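Local coordinates for protein glpG homolog (Haemophilus influenzae, PDB 2NR9) that cleaves transmembrane segments within the lipid bilayer as a rhomboid-type serine protease with a serine-histidine catalytic dyad, at the (R)-2-(formyloxy)-3-(phosphonooxy)propyl pentanoate site. Residues are numbered along the deposited sequence; one frame, centred on the assembly and turned at random.

The (R)-2-(formyloxy)-3-(phosphonooxy)propyl pentanoate site. Residues 40-41, 47, 53, 98, 102, 105. With PA6 ((R)-2-(formyloxy)-3-(phosphonooxy)propyl pentanoate), chain B.
Three tyrosine rings frame this partly buried lipid site, and each presents a different side. The rim of Tyr102 faces PA6: PA6 O31, the ester oxygen of the pentanoate arm, lies in the plane of the ring at its edge, 3.4 Å from Tyr102 CE1. From there the pentanoate swings out of the plane, passing Tyr102 CD1 with PA6 C32 at 3.6 Å and bringing its end, PA6 C35, against the rim of one face near CG. Tyr53 lies across PA6 from Tyr102 and meets the chain with a face, held between Pro41 CG on one side and PA6 C33 on the other, the latter 4.1 Å from Tyr53 CE2. The pentanoate thus runs between Tyr53 and Tyr102, past the backbone oxygen of Ala98. The tip of Tyr40 reaches in between the two rings, its OH in plane at the Tyr53 edge and Pro41 CD over the rim of one face. Tyr40 OH and CE2 meet the formyl ester, both 4.1 Å from PA6 C21. Tyr102 projects from helix 86-108 with CG anti to the backbone N (chi1 179°), as does Tyr40 CG (chi1 -168°). The phosphate extends past Tyr102 OH, 3.6 Å from PA6 O14, too far for a hydrogen bond. The contacts are therefore loose and largely apolar, in keeping with the poor order of PA6, which may have been carried through purification. Its centre lies about 15 Å from the nucleophile Ser116, well away from the catalytic dyad. A water lies 3.0 Å from Pro41 O; its link to PA6 O22 is doubtful. A bond within the pocket wall fixes the Tyr53 ring: Tyr53 OH donates to Asp47 O at 2.9 Å, in the carbonyl plane on a lone pair, with a C=O...O angle of 114°.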
ATOM      1  N   TYR A  40      -7.077   3.679  13.247  1.00 51.99           N
ATOM      2  CA  TYR A  40      -7.093   2.279  13.655  1.00 52.14           C
ATOM      3  C   TYR A  40      -7.734   2.208  15.041  1.00 53.90           C
ATOM      4  O   TYR A  40      -7.628   3.156  15.822  1.00 53.30           O
ATOM      5  CB  TYR A  40      -5.658   1.736  13.703  1.00 50.85           C
ATOM      6  CG  TYR A  40      -5.561   0.230  13.845  1.00 49.78           C
ATOM      7  CD1 TYR A  40      -5.500  -0.592  12.724  1.00 48.38           C
ATOM      8  CD2 TYR A  40      -5.494  -0.364  15.096  1.00 49.31           C
ATOM      9  CE1 TYR A  40      -5.410  -1.968  12.848  1.00 49.61           C
ATOM     10  CE2 TYR A  40      -5.406  -1.744  15.234  1.00 49.83           C
ATOM     11  CZ  TYR A  40      -5.359  -2.538  14.107  1.00 49.71           C
ATOM     12  OH  TYR A  40      -5.285  -3.906  14.242  1.00 50.00           O
ATOM     13  N   PRO A  41      -8.433   1.099  15.341  1.00 55.07           N
ATOM     14  CA  PRO A  41      -9.065   0.977  16.643  1.00 56.65           C
ATOM     15  C   PRO A  41      -8.078   1.255  17.773  1.00 58.64           C
ATOM     16  O   PRO A  41      -6.986   0.690  17.800  1.00 57.87           O
ATOM     17  CB  PRO A  41      -9.518  -0.485  16.674  1.00 55.99           C
ATOM     18  CG  PRO A  41      -9.734  -0.831  15.255  1.00 55.64           C
ATOM     19  CD  PRO A  41      -8.661  -0.090  14.504  1.00 55.56           C
ATOM     20  N   ASP A  47     -13.041  -2.045  18.439  1.00 68.21           N
ATOM     21  CA  ASP A  47     -12.665  -3.323  17.832  1.00 67.55           C
ATOM     22  C   ASP A  47     -13.744  -3.808  16.873  1.00 66.77           C
ATOM     23  O   ASP A  47     -13.459  -4.533  15.921  1.00 67.10           O
ATOM     24  CB  ASP A  47     -12.433  -4.389  18.906  1.00 68.20           C
ATOM     25  CG  ASP A  47     -11.177  -4.148  19.712  1.00 68.68           C
ATOM     26  OD1 ASP A  47     -10.501  -3.123  19.478  1.00 69.32           O
ATOM     27  OD2 ASP A  47     -10.856  -4.997  20.571  1.00 68.82           O
ATOM     28  N   TYR A  53      -9.896  -0.979  10.566  1.00 52.34           N
ATOM     29  CA  TYR A  53      -8.732  -1.810  10.259  1.00 52.49           C
ATOM     30  C   TYR A  53      -8.126  -1.467   8.900  1.00 53.16           C
ATOM     31  O   TYR A  53      -6.996  -1.858   8.602  1.00 53.00           O
ATOM     32  CB  TYR A  53      -9.103  -3.298  10.302  1.00 52.66           C
ATOM     33  CG  TYR A  53      -9.512  -3.762  11.671  1.00 53.19           C
ATOM     34  CD1 TYR A  53     -10.850  -3.942  11.993  1.00 53.29           C
ATOM     35  CD2 TYR A  53      -8.567  -3.921  12.674  1.00 53.28           C
ATOM     36  CE1 TYR A  53     -11.230  -4.332  13.267  1.00 54.02           C
ATOM     37  CE2 TYR A  53      -8.933  -4.310  13.945  1.00 54.17           C
ATOM     38  CZ  TYR A  53     -10.266  -4.514  14.237  1.00 54.24           C
ATOM     39  OH  TYR A  53     -10.631  -4.895  15.503  1.00 54.97           O
ATOM     40  N   ALA A  98      -4.885  -3.973   6.616  1.00 44.76           N
ATOM     41  CA  ALA A  98      -5.208  -4.584   7.898  1.00 43.15           C
ATOM     42  C   ALA A  98      -3.978  -5.083   8.622  1.00 43.03           C
ATOM     43  O   ALA A  98      -3.839  -4.884   9.830  1.00 43.22           O
ATOM     44  CB  ALA A  98      -6.211  -5.720   7.712  1.00 42.92           C
ATOM     45  N   TYR A 102      -2.200  -3.469  11.964  1.00 49.63           N
ATOM     46  CA  TYR A 102      -2.090  -4.361  13.111  1.00 50.18           C
ATOM     47  C   TYR A 102      -0.683  -4.278  13.698  1.00 50.02           C
ATOM     48  O   TYR A 102      -0.506  -4.102  14.902  1.00 51.08           O
ATOM     49  CB  TYR A 102      -2.390  -5.802  12.683  1.00 52.25           C
ATOM     50  CG  TYR A 102      -2.286  -6.823  13.799  1.00 54.41           C
ATOM     51  CD1 TYR A 102      -3.384  -7.129  14.593  1.00 55.70           C
ATOM     52  CD2 TYR A 102      -1.097  -7.498  14.039  1.00 55.36           C
ATOM     53  CE1 TYR A 102      -3.297  -8.073  15.609  1.00 56.11           C
ATOM     54  CE2 TYR A 102      -0.995  -8.432  15.059  1.00 56.47           C
ATOM     55  CZ  TYR A 102      -2.097  -8.715  15.840  1.00 56.68           C
ATOM     56  OH  TYR A 102      -1.994  -9.645  16.847  1.00 57.48           O
ATOM     57  N   ASN A 105       0.301  -0.747  15.043  1.00 51.55           N
ATOM     58  CA  ASN A 105      -0.393  -0.519  16.299  1.00 52.82           C
ATOM     59  C   ASN A 105       0.306  -1.170  17.490  1.00 53.82           C
ATOM     60  O   ASN A 105       0.384  -0.587  18.573  1.00 54.26           O
ATOM     61  CB  ASN A 105      -1.833  -1.014  16.222  1.00 52.46           C
ATOM     62  CG  ASN A 105      -2.605  -0.740  17.497  1.00 52.79           C
ATOM     63  OD1 ASN A 105      -2.680   0.402  17.957  1.00 52.08           O
ATOM     64  ND2 ASN A 105      -3.202  -1.785  18.067  1.00 51.43           N
TER
HETATM   65  O32 PA6 B 202      -8.377  -8.556  15.743  1.00101.73           O
HETATM   66  C31 PA6 B 202      -7.273  -8.161  15.410  1.00101.69           C
HETATM   67  C32 PA6 B 202      -6.643  -8.630  14.121  1.00101.38           C
HETATM   68  C33 PA6 B 202      -7.259  -7.872  12.950  1.00100.93           C
HETATM   69  C34 PA6 B 202      -6.224  -7.600  11.865  1.00100.61           C
HETATM   70  C35 PA6 B 202      -5.160  -8.676  11.843  1.00100.38           C
HETATM   71  O31 PA6 B 202      -6.572  -7.220  16.268  1.00102.33           O
HETATM   72  C3  PA6 B 202      -6.638  -7.360  17.685  1.00102.90           C
HETATM   73  C2  PA6 B 202      -5.399  -6.737  18.314  1.00103.42           C
HETATM   74  O21 PA6 B 202      -5.746  -5.480  18.889  1.00103.45           O
HETATM   75  C21 PA6 B 202      -6.441  -4.484  18.088  1.00103.66           C
HETATM   76  O22 PA6 B 202      -6.718  -3.398  18.571  1.00103.67           O
HETATM   77  C1  PA6 B 202      -4.854  -7.665  19.394  1.00103.97           C
HETATM   78  O11 PA6 B 202      -5.288  -9.000  19.133  1.00104.67           O
HETATM   79  P   PA6 B 202      -4.676 -10.247  19.950  1.00105.06           P
HETATM   80  O13 PA6 B 202      -5.732 -10.558  20.986  1.00105.21           O
HETATM   81  O14 PA6 B 202      -4.502 -11.316  18.898  1.00105.19           O
HETATM   82  O12 PA6 B 202      -3.383  -9.717  20.522  1.00105.17           O
HETATM   83  O   HOH W   1      -6.815  -1.370  19.932  1.00 78.41           O